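Local coordinates for protein mannonate dehydratase (Streptococcus suis, PDB 3BDK) that probably catalyses the dehydration of D-mannonate to 2-dehydro-3-deoxy-D-gluconate, using a divalent metal, ferrous iron or manganese, at residues M23-Y28 / P43-I48; L78-I83 / A116-V121; H302-G307 / A354-G359; P329-R334 / P343-Y348. All blocks are in the same frame, centred on the assembly; numbering follows the deposited sequence.

The four contacts follow a principle of TIM barrels, in which strands build the frame and the loops after them carry the chemistry. Contact 1 and contact 2 come first along the chain, their centres about 11 Å apart, and share one parallel sheet, in which strand 47-50 neighbours 79-84 and 79-84 neighbours 120-123. Contact 4, about 13 Å from contact 1 between centres, lies in the loop after strand 327-328, which contributes residues to the manganese and D-mannose sites; contact 1 also sends residues to the sugar. Contact 4 is nested along the chain within the loop closed by contact 3, which joins a loop to helix 348-368 beside the second subunit. Barrel, pocket and dimer interface thus adjoin.

Contact 1 of 4, residues M23-Y28 / P43-I48; sequences MSFRWY and PGMQGI. With DNO (D-mannose), chain C.
Two backbone N-H groups converge on the carbonyl of Met23. Gly47 N approaches Met23 O in the carbonyl plane at 2.9 Å, while Gln46 N reaches the same oxygen at 3.0 Å from a position tilted 33° out of that plane. One acceptor thus holds two successive residues where the chain enters strand 47-50. Weaker CH contacts extend the pairing: Ser24 CA lies 3.0 Å from Gly47 O, and Ile48 CA packs against Phe25 O. The hydroxyl of Ser24 turns back to Lys22 O.

The apolar contacts centre on Met45. With CG anti to the backbone N (chi1 -176°) and bends at the next two torsions, its thioether folds in across the 23-28 backbone, SD lying 3.4 Å from Ser24 O. The terminal CE then meets Phe25 CD2 at 3.4 Å, the two side chains crossing at about a right angle. The sulfur itself stands obliquely to the ring, 5.4 Å from its centroid, in a Met-aromatic contact. Farther along, Ile48 CD1 rests on Trp27 CB at 3.7 Å, and Leu36 and Ile39 of helix 36-40 add to this packing.

Polar contacts with the sugar come from the far end of 23-28. The extended chain of Arg26 brings NH1 to 2.6 Å from O3 of D-mannose and gives O5 a weak hydrogen bond, in the guanidinium plane. Tyr28 OH accepts a bond from that same O3. The contact thus joins the first strand of the parallel sheet in this xylose isomerase-like TIM barrel to a segment that ends in the sugar pocket.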
loop_
_atom_site.group_PDB
_atom_site.type_symbol
_atom_site.label_atom_id
_atom_site.label_comp_id
_atom_site.label_asym_id
_atom_site.label_seq_id
_atom_site.Cartn_x
_atom_site.Cartn_y
_atom_site.Cartn_z
ATOM N N MET A 23 -0.689 -9.171 9.763
ATOM C CA MET A 23 -0.745 -7.724 9.630
ATOM C C MET A 23 -1.693 -7.159 10.666
ATOM O O MET A 23 -2.772 -7.692 10.857
ATOM C CB MET A 23 -1.189 -7.330 8.220
ATOM C CG MET A 23 -0.346 -6.216 7.589
ATOM S SD MET A 23 1.384 -6.658 7.270
ATOM C CE MET A 23 1.174 -8.304 6.592
ATOM N N SER A 24 -1.272 -6.091 11.339
ATOM C CA SER A 24 -2.016 -5.528 12.464
ATOM C C SER A 24 -2.015 -4.022 12.391
ATOM O O SER A 24 -1.467 -3.477 11.460
ATOM C CB SER A 24 -1.416 -6.010 13.768
ATOM O OG SER A 24 -1.313 -7.414 13.717
ATOM N N PHE A 25 -2.603 -3.347 13.370
ATOM C CA PHE A 25 -2.899 -1.929 13.222
ATOM C C PHE A 25 -3.389 -1.361 14.549
ATOM O O PHE A 25 -4.293 -1.915 15.175
ATOM C CB PHE A 25 -3.998 -1.776 12.160
ATOM C CG PHE A 25 -3.938 -0.510 11.370
ATOM C CD1 PHE A 25 -4.795 0.536 11.655
ATOM C CD2 PHE A 25 -3.064 -0.377 10.293
ATOM C CE1 PHE A 25 -4.764 1.708 10.902
ATOM C CE2 PHE A 25 -3.031 0.797 9.533
ATOM C CZ PHE A 25 -3.871 1.828 9.838
ATOM N N ARG A 26 -2.817 -0.248 14.983
ATOM C CA ARG A 26 -3.163 0.277 16.293
ATOM C C ARG A 26 -4.503 0.979 16.271
ATOM O O ARG A 26 -4.775 1.760 15.362
ATOM C CB ARG A 26 -2.080 1.223 16.813
ATOM C CG ARG A 26 -2.196 1.532 18.288
ATOM C CD ARG A 26 -0.940 2.178 18.781
ATOM N NE ARG A 26 -1.049 2.695 20.142
ATOM C CZ ARG A 26 -0.004 3.114 20.848
ATOM N NH1 ARG A 26 1.203 3.073 20.305
ATOM N NH2 ARG A 26 -0.163 3.571 22.090
ATOM N N TRP A 27 -5.338 0.690 17.268
ATOM C CA TRP A 27 -6.616 1.377 17.435
ATOM C C TRP A 27 -6.729 1.940 18.857
ATOM O O TRP A 27 -6.553 1.222 19.839
ATOM C CB TRP A 27 -7.784 0.440 17.086
ATOM C CG TRP A 27 -9.146 1.106 17.134
ATOM C CD1 TRP A 27 -9.620 2.092 16.302
ATOM C CD2 TRP A 27 -10.201 0.834 18.067
ATOM N NE1 TRP A 27 -10.901 2.447 16.665
ATOM C CE2 TRP A 27 -11.282 1.696 17.741
ATOM C CE3 TRP A 27 -10.336 -0.055 19.150
ATOM C CZ2 TRP A 27 -12.478 1.698 18.453
ATOM C CZ3 TRP A 27 -11.529 -0.051 19.865
ATOM C CH2 TRP A 27 -12.586 0.823 19.511
ATOM N N TYR A 28 -7.018 3.232 18.955
ATOM C CA TYR A 28 -7.026 3.934 20.244
ATOM C C TYR A 28 -8.343 3.873 21.040
ATOM O O TYR A 28 -8.625 4.757 21.865
ATOM C CB TYR A 28 -6.552 5.389 20.061
ATOM C CG TYR A 28 -5.048 5.487 19.978
ATOM C CD1 TYR A 28 -4.369 5.142 18.804
ATOM C CD2 TYR A 28 -4.297 5.891 21.084
ATOM C CE1 TYR A 28 -2.976 5.211 18.734
ATOM C CE2 TYR A 28 -2.908 5.964 21.022
ATOM C CZ TYR A 28 -2.250 5.620 19.846
ATOM O OH TYR A 28 -0.869 5.691 19.786
ATOM N N PRO A 43 -7.015 -4.403 2.954
ATOM C CA PRO A 43 -6.789 -5.780 2.527
ATOM C C PRO A 43 -5.838 -6.464 3.487
ATOM O O PRO A 43 -4.962 -5.804 4.045
ATOM C CB PRO A 43 -6.096 -5.624 1.175
ATOM C CG PRO A 43 -6.497 -4.309 0.684
ATOM C CD PRO A 43 -6.714 -3.438 1.881
ATOM N N GLY A 44 -6.040 -7.765 3.686
ATOM C CA GLY A 44 -5.146 -8.609 4.489
ATOM C C GLY A 44 -4.993 -8.285 5.972
ATOM O O GLY A 44 -4.309 -9.006 6.705
ATOM N N MET A 45 -5.625 -7.203 6.406
ATOM C CA MET A 45 -5.497 -6.727 7.774
ATOM C C MET A 45 -6.241 -7.650 8.708
ATOM O O MET A 45 -7.440 -7.888 8.519
ATOM C CB MET A 45 -6.067 -5.317 7.892
ATOM C CG MET A 45 -5.905 -4.692 9.267
ATOM S SD MET A 45 -4.194 -4.630 9.807
ATOM C CE MET A 45 -3.534 -3.325 8.766
ATOM N N GLN A 46 -5.530 -8.156 9.715
ATOM C CA GLN A 46 -6.086 -9.137 10.659
ATOM C C GLN A 46 -6.118 -8.616 12.095
ATOM O O GLN A 46 -7.191 -8.481 12.702
ATOM C CB GLN A 46 -5.284 -10.441 10.629
ATOM C CG GLN A 46 -5.025 -11.032 9.258
ATOM C CD GLN A 46 -4.681 -12.501 9.337
ATOM O OE1 GLN A 46 -5.313 -13.247 10.082
ATOM N NE2 GLN A 46 -3.693 -12.929 8.570
ATOM N N GLY A 47 -4.927 -8.337 12.626
ATOM C CA GLY A 47 -4.751 -7.999 14.022
ATOM C C GLY A 47 -5.076 -6.558 14.310
ATOM O O GLY A 47 -4.820 -5.672 13.497
ATOM N N ILE A 48 -5.659 -6.319 15.470
ATOM C CA ILE A 48 -5.764 -4.980 15.960
ATOM C C ILE A 48 -4.721 -4.872 17.092
ATOM O O ILE A 48 -4.177 -5.892 17.531
ATOM C CB ILE A 48 -7.231 -4.647 16.355
ATOM C CG1 ILE A 48 -7.522 -3.153 16.194
ATOM C CG2 ILE A 48 -7.554 -5.119 17.759
ATOM C CD1 ILE A 48 -8.989 -2.844 15.951
HETATM C C1 DNO C . 5.867 6.684 19.580
HETATM C C2 DNO C . 4.635 5.839 19.215
HETATM C C3 DNO C . 3.351 6.156 20.045
HETATM C C4 DNO C . 3.351 6.095 21.607
HETATM C C5 DNO C . 4.154 4.972 22.332
HETATM C C6 DNO C . 3.494 4.657 23.681
HETATM O O1 DNO C . 6.869 6.669 18.863
HETATM O O2 DNO C . 4.961 4.438 19.248
HETATM O O3 DNO C . 2.310 5.291 19.600
HETATM O O4 DNO C . 3.691 7.385 22.132
HETATM O O5 DNO C . 4.241 3.749 21.584
HETATM O O6 DNO C . 4.167 5.378 24.718
#

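Contact 2 of 4, residues L78-I83 / A116-V121; sequences LEITVI and AGIPVV
The side chain of Ile118 packs against both Ile80 and Ile83. Its CG2 meets Ile80 CG2 at 3.5 Å and Ile83 CG1 at 3.8 Å, and its CD1 reaches Ile83 CD1. The two approaches differ: Ile118 crosses Ile80 at a slant but meets Ile83 at about a right angle. In Ile118, CG1 lies anti to the carbonyl carbon (chi1 -48°), which leaves CG2 beside that carbon and turned to both isoleucines of the other segment.

The second aliphatic pair has a different geometry. Val82 and Val120 lie side by side and point the same way, with their CG1 methyls 3.7 Å apart. Pro119, which precedes Val120, brings its CD to 3.3 Å from Thr81 O.

These methyls are positioned by the start of a parallel strand pairing. Ile83 N donates to Val120 O at 2.8 Å with an N-H...O angle of 161°, the donor tilted 29° from the carbonyl plane, and Val82 CA lies 3.4 Å from the same oxygen. The bridge pairs Ile83 with Val121, and the pairing continues as Ile83 bonds through its backbone to Cys122.

Farther out, Ile66 of helix 63-74 packs on Ile118, and Val113 of helix 99-114 packs on Ile83 and Val121. Val49 of the preceding strand touches Val82. Adjacent parallel strands, linked here through helix 99-114 and backed by helices, form the repeating beta-alpha-beta architecture of a TIM barrel wall.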
loop_
_atom_site.group_PDB
_atom_site.type_symbol
_atom_site.label_atom_id
_atom_site.label_comp_id
_atom_site.label_asym_id
_atom_site.label_seq_id
_atom_site.Cartn_x
_atom_site.Cartn_y
_atom_site.Cartn_z
ATOM N N LEU A 78 -12.376 -8.576 13.452
ATOM C CA LEU A 78 -10.957 -8.485 13.779
ATOM C C LEU A 78 -10.646 -9.008 15.180
ATOM O O LEU A 78 -11.556 -9.326 15.958
ATOM C CB LEU A 78 -10.461 -7.039 13.635
ATOM C CG LEU A 78 -10.373 -6.417 12.236
ATOM C CD1 LEU A 78 -9.753 -5.044 12.354
ATOM C CD2 LEU A 78 -9.597 -7.291 11.252
ATOM N N GLU A 79 -9.348 -9.033 15.491
ATOM C CA GLU A 79 -8.788 -9.756 16.629
ATOM C C GLU A 79 -7.631 -8.979 17.281
ATOM O O GLU A 79 -6.828 -8.353 16.578
ATOM C CB GLU A 79 -8.289 -11.123 16.129
ATOM C CG GLU A 79 -7.172 -11.748 16.938
ATOM C CD GLU A 79 -6.712 -13.083 16.383
ATOM O OE1 GLU A 79 -6.883 -14.104 17.088
ATOM O OE2 GLU A 79 -6.181 -13.117 15.247
ATOM N N ILE A 80 -7.531 -9.033 18.611
ATOM C CA ILE A 80 -6.340 -8.517 19.307
ATOM C C ILE A 80 -5.166 -9.491 19.231
ATOM O O ILE A 80 -5.268 -10.630 19.680
ATOM C CB ILE A 80 -6.597 -8.240 20.775
ATOM C CG1 ILE A 80 -7.981 -7.602 20.975
ATOM C CG2 ILE A 80 -5.456 -7.395 21.325
ATOM C CD1 ILE A 80 -7.975 -6.110 21.325
ATOM N N THR A 81 -4.052 -9.031 18.673
ATOM C CA THR A 81 -2.865 -9.864 18.492
ATOM C C THR A 81 -1.738 -9.461 19.458
ATOM O O THR A 81 -0.816 -10.249 19.711
ATOM C CB THR A 81 -2.361 -9.781 17.029
ATOM O OG1 THR A 81 -1.189 -10.593 16.852
ATOM C CG2 THR A 81 -2.048 -8.337 16.644
ATOM N N VAL A 82 -1.840 -8.232 19.980
ATOM C CA VAL A 82 -0.803 -7.559 20.765
ATOM C C VAL A 82 -1.444 -6.380 21.474
ATOM O O VAL A 82 -2.345 -5.749 20.936
ATOM C CB VAL A 82 0.311 -6.960 19.861
ATOM C CG1 VAL A 82 1.288 -6.117 20.684
ATOM C CG2 VAL A 82 1.057 -8.042 19.076
ATOM N N ILE A 83 -0.974 -6.073 22.675
ATOM C CA ILE A 83 -1.422 -4.874 23.370
ATOM C C ILE A 83 -0.323 -3.828 23.342
ATOM O O ILE A 83 0.793 -4.084 23.788
ATOM C CB ILE A 83 -1.871 -5.185 24.818
ATOM C CG1 ILE A 83 -3.242 -5.868 24.781
ATOM C CG2 ILE A 83 -1.911 -3.910 25.687
ATOM C CD1 ILE A 83 -3.834 -6.160 26.118
ATOM N N ALA A 116 -7.392 -13.456 28.353
ATOM C CA ALA A 116 -8.098 -12.897 27.206
ATOM C C ALA A 116 -7.490 -13.376 25.908
ATOM O O ALA A 116 -7.884 -12.928 24.834
ATOM C CB ALA A 116 -8.095 -11.390 27.263
ATOM N N GLY A 117 -6.528 -14.284 25.996
ATOM C CA GLY A 117 -5.960 -14.911 24.797
ATOM C C GLY A 117 -4.932 -14.066 24.059
ATOM O O GLY A 117 -4.083 -14.612 23.339
ATOM N N ILE A 118 -5.015 -12.744 24.235
ATOM C CA ILE A 118 -4.029 -11.786 23.714
ATOM C C ILE A 118 -2.607 -12.107 24.188
ATOM O O ILE A 118 -2.311 -11.920 25.372
ATOM C CB ILE A 118 -4.345 -10.347 24.158
ATOM C CG1 ILE A 118 -5.819 -9.999 23.937
ATOM C CG2 ILE A 118 -3.432 -9.370 23.423
ATOM C CD1 ILE A 118 -6.286 -8.738 24.658
ATOM N N PRO A 119 -1.728 -12.565 23.257
ATOM C CA PRO A 119 -0.413 -13.179 23.521
ATOM C C PRO A 119 0.840 -12.275 23.566
ATOM O O PRO A 119 1.947 -12.787 23.766
ATOM C CB PRO A 119 -0.268 -14.172 22.365
ATOM C CG PRO A 119 -1.182 -13.667 21.279
ATOM C CD PRO A 119 -1.997 -12.525 21.809
ATOM N N VAL A 120 0.688 -10.965 23.391
ATOM C CA VAL A 120 1.847 -10.069 23.401
ATOM C C VAL A 120 1.553 -8.733 24.068
ATOM O O VAL A 120 0.472 -8.157 23.878
ATOM C CB VAL A 120 2.430 -9.825 21.976
ATOM C CG1 VAL A 120 3.486 -8.730 22.001
ATOM C CG2 VAL A 120 3.031 -11.113 21.383
ATOM N N VAL A 121 2.523 -8.252 24.855
ATOM C CA VAL A 121 2.449 -6.925 25.481
ATOM C C VAL A 121 3.721 -6.103 25.207
ATOM O O VAL A 121 4.803 -6.440 25.697
ATOM C CB VAL A 121 2.197 -7.017 27.014
ATOM C CG1 VAL A 121 2.202 -5.641 27.639
ATOM C CG2 VAL A 121 0.877 -7.700 27.305
#

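Contact 3 of 4, residues H302-G307 / A354-G359; sequences HLSQAG and ATYFNG
Around Leu303, where a loop passes into the short 3-10 segment 304-306, the backbone approaches helix 348-368 to 7.4 Å between Leu303 CA and Tyr356 CA, so side chains bridge the gap. In this TIM barrel fold the contact joins the loop before helix 311-320 to the long helix that follows the last strand of the parallel sheet.

Tyr356 does most of the bridging. Its CG is anti to the backbone N (chi1 167°), and the ring reaches out from the helix to the loop. There CE2 lies 3.5 Å from both His302 O and Leu303 N, while Leu303 CD1 presses on CE1 at 3.8 Å, the leucine crossing the tyrosine at about a right angle. At the end of the ring the phenol oxygen accepts a hydrogen bond from Ser304 N. The hydroxyls of Tyr356 and Ser304 both hydrogen-bond to the carboxylate of Glu362 of the second subunit, so this part of the contact belongs to the dimer interface.

One residue on, Phe357 meets the loop differently. Its ring plane stands at 81° to the imidazole of His302, with centroids 5.9 Å apart, and the methylene of the histidine also touches it. His302 NE2 makes a weak bond to Asp330 O. The closest approach of the two rings is His302 CD2 to Phe357 CE2, 3.8 Å, at the phenylalanine's edge and in its plane.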
loop_
_atom_site.group_PDB
_atom_site.type_symbol
_atom_site.label_atom_id
_atom_site.label_comp_id
_atom_site.label_asym_id
_atom_site.label_seq_id
_atom_site.Cartn_x
_atom_site.Cartn_y
_atom_site.Cartn_z
ATOM N N HIS A 302 6.691 4.421 3.837
ATOM C CA HIS A 302 7.238 3.128 4.203
ATOM C C HIS A 302 8.171 2.590 3.124
ATOM O O HIS A 302 9.145 1.957 3.426
ATOM C CB HIS A 302 6.123 2.150 4.554
ATOM C CG HIS A 302 5.303 2.581 5.739
ATOM N ND1 HIS A 302 4.223 3.431 5.627
ATOM C CD2 HIS A 302 5.424 2.297 7.058
ATOM C CE1 HIS A 302 3.711 3.643 6.825
ATOM N NE2 HIS A 302 4.415 2.966 7.710
ATOM N N LEU A 303 7.846 2.847 1.870
ATOM C CA LEU A 303 8.690 2.560 0.729
ATOM C C LEU A 303 10.168 2.821 1.044
ATOM O O LEU A 303 10.522 3.904 1.522
ATOM C CB LEU A 303 8.231 3.433 -0.453
ATOM C CG LEU A 303 8.878 3.174 -1.808
ATOM C CD1 LEU A 303 8.568 1.745 -2.310
ATOM C CD2 LEU A 303 8.474 4.210 -2.830
ATOM N N SER A 304 11.014 1.831 0.757
ATOM C CA SER A 304 12.439 1.871 1.098
ATOM C C SER A 304 13.167 3.124 0.595
ATOM O O SER A 304 13.711 3.893 1.395
ATOM C CB SER A 304 13.147 0.614 0.583
ATOM O OG SER A 304 12.560 -0.539 1.148
ATOM N N GLN A 305 13.175 3.304 -0.728
ATOM C CA GLN A 305 13.821 4.434 -1.372
ATOM C C GLN A 305 13.360 5.816 -0.836
ATOM O O GLN A 305 13.955 6.832 -1.180
ATOM C CB GLN A 305 13.594 4.356 -2.896
ATOM C CG GLN A 305 14.842 4.043 -3.767
ATOM C CD GLN A 305 14.907 4.930 -5.059
ATOM O OE1 GLN A 305 13.931 5.035 -5.830
ATOM N NE2 GLN A 305 16.064 5.586 -5.268
ATOM N N ALA A 306 12.309 5.857 -0.015
ATOM C CA ALA A 306 11.833 7.118 0.562
ATOM C C ALA A 306 12.639 7.482 1.810
ATOM O O ALA A 306 12.702 8.671 2.204
ATOM C CB ALA A 306 10.337 7.054 0.885
ATOM N N GLY A 307 13.246 6.448 2.400
ATOM C CA GLY A 307 14.037 6.558 3.602
ATOM C C GLY A 307 15.367 5.818 3.515
ATOM O O GLY A 307 15.921 5.627 2.432
ATOM N N ALA A 354 0.684 -0.653 5.119
ATOM C CA ALA A 354 0.276 -2.042 5.299
ATOM C C ALA A 354 0.225 -2.812 3.973
ATOM O O ALA A 354 0.861 -3.871 3.830
ATOM C CB ALA A 354 -1.036 -2.107 6.023
ATOM N N THR A 355 -0.492 -2.280 2.981
ATOM C CA THR A 355 -0.612 -2.978 1.685
ATOM C C THR A 355 0.734 -3.102 0.973
ATOM O O THR A 355 0.982 -4.086 0.238
ATOM C CB THR A 355 -1.652 -2.323 0.753
ATOM O OG1 THR A 355 -1.288 -0.961 0.475
ATOM C CG2 THR A 355 -3.025 -2.333 1.395
ATOM N N TYR A 356 1.616 -2.133 1.200
ATOM C CA TYR A 356 2.997 -2.244 0.716
ATOM C C TYR A 356 3.729 -3.423 1.388
ATOM O O TYR A 356 4.543 -4.128 0.740
ATOM C CB TYR A 356 3.747 -0.930 0.949
ATOM C CG TYR A 356 5.251 -0.985 0.795
ATOM C CD1 TYR A 356 5.837 -1.299 -0.410
ATOM C CD2 TYR A 356 6.080 -0.667 1.862
ATOM C CE1 TYR A 356 7.223 -1.334 -0.542
ATOM C CE2 TYR A 356 7.465 -0.674 1.750
ATOM C CZ TYR A 356 8.037 -1.004 0.548
ATOM O OH TYR A 356 9.410 -1.015 0.437
ATOM N N PHE A 357 3.444 -3.639 2.673
ATOM C CA PHE A 357 4.021 -4.794 3.380
ATOM C C PHE A 357 3.392 -6.127 2.956
ATOM O O PHE A 357 4.100 -7.114 2.801
ATOM C CB PHE A 357 4.047 -4.584 4.907
ATOM C CG PHE A 357 5.074 -3.588 5.342
ATOM C CD1 PHE A 357 6.421 -3.930 5.369
ATOM C CD2 PHE A 357 4.710 -2.291 5.658
ATOM C CE1 PHE A 357 7.387 -2.998 5.717
ATOM C CE2 PHE A 357 5.663 -1.349 6.012
ATOM C CZ PHE A 357 7.003 -1.700 6.039
ATOM N N ASN A 358 2.083 -6.147 2.703
ATOM C CA ASN A 358 1.469 -7.290 1.985
ATOM C C ASN A 358 2.265 -7.671 0.749
ATOM O O ASN A 358 2.547 -8.846 0.513
ATOM C CB ASN A 358 0.049 -6.976 1.528
ATOM C CG ASN A 358 -0.913 -6.669 2.681
ATOM O OD1 ASN A 358 -1.944 -6.025 2.460
ATOM N ND2 ASN A 358 -0.605 -7.140 3.893
ATOM N N GLY A 359 2.634 -6.671 -0.043
ATOM C CA GLY A 359 3.321 -6.907 -1.309
ATOM C C GLY A 359 4.739 -7.379 -1.099
ATOM O O GLY A 359 5.235 -8.235 -1.825
#

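Contact 4 of 4, residues P329-R334 / P343-Y348; sequences PDHGRR and PGYGLY. With MN (manganese (II) ion), chain D; DNO (D-mannose), chain C.
The loop after strand 327-328 supplies part of the metal and sugar site of this TIM barrel, and here two parts of that loop come together. Gly332 N donates to Gly344 O at 2.9 Å, and His331 CA packs against the same oxygen. Gly344 comes within 4.3 Å of His331 between CA atoms, a close approach of backbone to backbone that leaves little room for a side chain at the glycine.

Three side chains beside this pairing, those of Asp330, His331 and Tyr345, face the bound metal and sugar. Asp330 OD2 binds manganese at 2.5 Å, and D-mannose O2 binds the ion at 2.4 Å; His219 and His286 complete the protein ligands. The other carboxylate oxygen, OD1, forms a salt bridge with Arg328, which would help fix the rotation of the carboxylate. Tyr345 OH lies 3.3 Å from Asp330 OD1, with ring and carboxylate planes 70° apart, and 2.4 Å from D-mannose O3, a hydrogen bond so short that its exact length is doubtful.

His331 meets both Tyr345 and the sugar. Tyr345 CE1 sits over one face of the imidazole, 4.0 Å above its plane and offset toward the rim, while the sugar meets the ring's edge, His331 CE1 being 3.4 Å from O1. Beyond the Gly332-Gly344 bond, one water links Arg333 O to Gly346 O, the second bond being weak. A metal-bound aspartate beside a histidine and a tyrosine that line the sugar pocket is consistent with the active site of a metal-dependent mannonate dehydratase on a xylose isomerase-like barrel.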
loop_
_atom_site.group_PDB
_atom_site.type_symbol
_atom_site.label_atom_id
_atom_site.label_comp_id
_atom_site.label_asym_id
_atom_site.label_seq_id
_atom_site.Cartn_x
_atom_site.Cartn_y
_atom_site.Cartn_z
ATOM N N PRO A 329 2.573 -1.629 10.577
ATOM C CA PRO A 329 2.886 -0.285 10.080
ATOM C C PRO A 329 2.755 0.768 11.174
ATOM O O PRO A 329 1.641 1.097 11.582
ATOM C CB PRO A 329 1.825 -0.060 9.002
ATOM C CG PRO A 329 0.675 -0.897 9.435
ATOM C CD PRO A 329 1.273 -2.114 10.083
ATOM N N ASP A 330 3.885 1.288 11.642
ATOM C CA ASP A 330 3.886 2.424 12.557
ATOM C C ASP A 330 3.534 3.717 11.830
ATOM O O ASP A 330 2.900 3.695 10.775
ATOM C CB ASP A 330 5.246 2.558 13.242
ATOM C CG ASP A 330 5.128 2.704 14.746
ATOM O OD1 ASP A 330 4.095 3.224 15.216
ATOM O OD2 ASP A 330 6.070 2.300 15.460
ATOM N N HIS A 331 3.951 4.843 12.401
ATOM C CA HIS A 331 3.458 6.147 11.974
ATOM C C HIS A 331 3.326 6.216 10.456
ATOM O O HIS A 331 4.047 5.532 9.729
ATOM C CB HIS A 331 4.384 7.259 12.471
ATOM C CG HIS A 331 4.714 7.162 13.928
ATOM N ND1 HIS A 331 5.319 6.053 14.482
ATOM C CD2 HIS A 331 4.526 8.035 14.945
ATOM C CE1 HIS A 331 5.488 6.249 15.778
ATOM N NE2 HIS A 331 5.015 7.443 16.084
ATOM N N GLY A 332 2.400 7.045 9.984
ATOM C CA GLY A 332 2.358 7.424 8.585
ATOM C C GLY A 332 2.446 8.925 8.388
ATOM O O GLY A 332 2.301 9.695 9.338
ATOM N N ARG A 333 2.684 9.342 7.149
ATOM C CA ARG A 333 2.622 10.754 6.790
ATOM C C ARG A 333 1.207 11.300 6.940
ATOM O O ARG A 333 0.235 10.543 6.932
ATOM C CB ARG A 333 3.119 10.964 5.358
ATOM C CG ARG A 333 4.524 10.443 5.105
ATOM C CD ARG A 333 4.578 9.589 3.849
ATOM N NE ARG A 333 4.394 10.384 2.638
ATOM C CZ ARG A 333 3.569 10.058 1.649
ATOM N NH1 ARG A 333 2.846 8.949 1.724
ATOM N NH2 ARG A 333 3.465 10.841 0.584
ATOM N N ARG A 334 1.097 12.617 7.077
ATOM C CA ARG A 334 -0.182 13.299 6.925
ATOM C C ARG A 334 -0.475 13.605 5.460
ATOM O O ARG A 334 0.046 14.570 4.901
ATOM C CB ARG A 334 -0.202 14.590 7.745
ATOM C CG ARG A 334 -1.574 15.236 7.853
ATOM C CD ARG A 334 -1.508 16.543 8.629
ATOM N NE ARG A 334 -1.192 16.326 10.038
ATOM C CZ ARG A 334 -1.955 15.634 10.878
ATOM N NH1 ARG A 334 -3.086 15.089 10.452
ATOM N NH2 ARG A 334 -1.589 15.489 12.143
ATOM N N PRO A 343 -0.137 12.103 16.904
ATOM C CA PRO A 343 1.139 12.001 16.198
ATOM C C PRO A 343 1.108 11.522 14.743
ATOM O O PRO A 343 0.800 12.319 13.848
ATOM C CB PRO A 343 1.911 11.050 17.110
ATOM C CG PRO A 343 1.387 11.511 18.577
ATOM C CD PRO A 343 0.149 12.405 18.319
ATOM N N GLY A 344 1.436 10.258 14.495
ATOM C CA GLY A 344 1.504 9.765 13.118
ATOM C C GLY A 344 0.431 8.741 12.876
ATOM O O GLY A 344 0.662 7.711 12.244
ATOM N N TYR A 345 -0.763 9.037 13.365
ATOM C CA TYR A 345 -1.756 7.992 13.497
ATOM C C TYR A 345 -3.005 8.072 12.637
ATOM O O TYR A 345 -3.881 7.220 12.769
ATOM C CB TYR A 345 -2.067 7.741 14.979
ATOM C CG TYR A 345 -0.997 6.879 15.627
ATOM C CD1 TYR A 345 0.049 7.451 16.345
ATOM C CD2 TYR A 345 -1.013 5.492 15.480
ATOM C CE1 TYR A 345 1.031 6.668 16.914
ATOM C CE2 TYR A 345 -0.034 4.702 16.043
ATOM C CZ TYR A 345 0.982 5.294 16.756
ATOM O OH TYR A 345 1.951 4.510 17.317
ATOM N N GLY A 346 -3.068 9.031 11.715
ATOM C CA GLY A 346 -4.109 8.994 10.687
ATOM C C GLY A 346 -4.158 7.653 9.968
ATOM O O GLY A 346 -3.213 6.850 10.052
ATOM N N LEU A 347 -5.250 7.409 9.248
ATOM C CA LEU A 347 -5.509 6.093 8.673
ATOM C C LEU A 347 -4.792 5.846 7.357
ATOM O O LEU A 347 -4.383 4.723 7.069
ATOM C CB LEU A 347 -7.017 5.888 8.505
ATOM C CG LEU A 347 -7.553 4.787 7.576
ATOM C CD1 LEU A 347 -7.433 3.418 8.190
ATOM C CD2 LEU A 347 -8.992 5.094 7.256
ATOM N N TYR A 348 -4.616 6.903 6.572
ATOM C CA TYR A 348 -4.231 6.775 5.158
ATOM C C TYR A 348 -2.844 6.220 4.908
ATOM O O TYR A 348 -2.704 5.076 4.448
ATOM C CB TYR A 348 -4.417 8.096 4.436
ATOM C CG TYR A 348 -5.806 8.672 4.584
ATOM C CD1 TYR A 348 -6.931 7.847 4.562
ATOM C CD2 TYR A 348 -5.994 10.037 4.716
ATOM C CE1 TYR A 348 -8.211 8.361 4.676
ATOM C CE2 TYR A 348 -7.278 10.577 4.842
ATOM C CZ TYR A 348 -8.380 9.722 4.815
ATOM O OH TYR A 348 -9.645 10.241 4.939
HETATM MN MN MN D . 6.063 2.788 17.866
HETATM C C1 DNO C . 5.867 6.684 19.580
HETATM C C2 DNO C . 4.635 5.839 19.215
HETATM C C3 DNO C . 3.351 6.156 20.045
HETATM C C4 DNO C . 3.351 6.095 21.607
HETATM C C5 DNO C . 4.154 4.972 22.332
HETATM C C6 DNO C . 3.494 4.657 23.681
HETATM O O1 DNO C . 6.869 6.669 18.863
HETATM O O2 DNO C . 4.961 4.438 19.248
HETATM O O3 DNO C . 2.310 5.291 19.600
HETATM O O4 DNO C . 3.691 7.385 22.132
HETATM O O5 DNO C . 4.241 3.749 21.584
HETATM O O6 DNO C . 4.167 5.378 24.718
HETATM O O HOH W 1 -1.191 8.122 8.088
#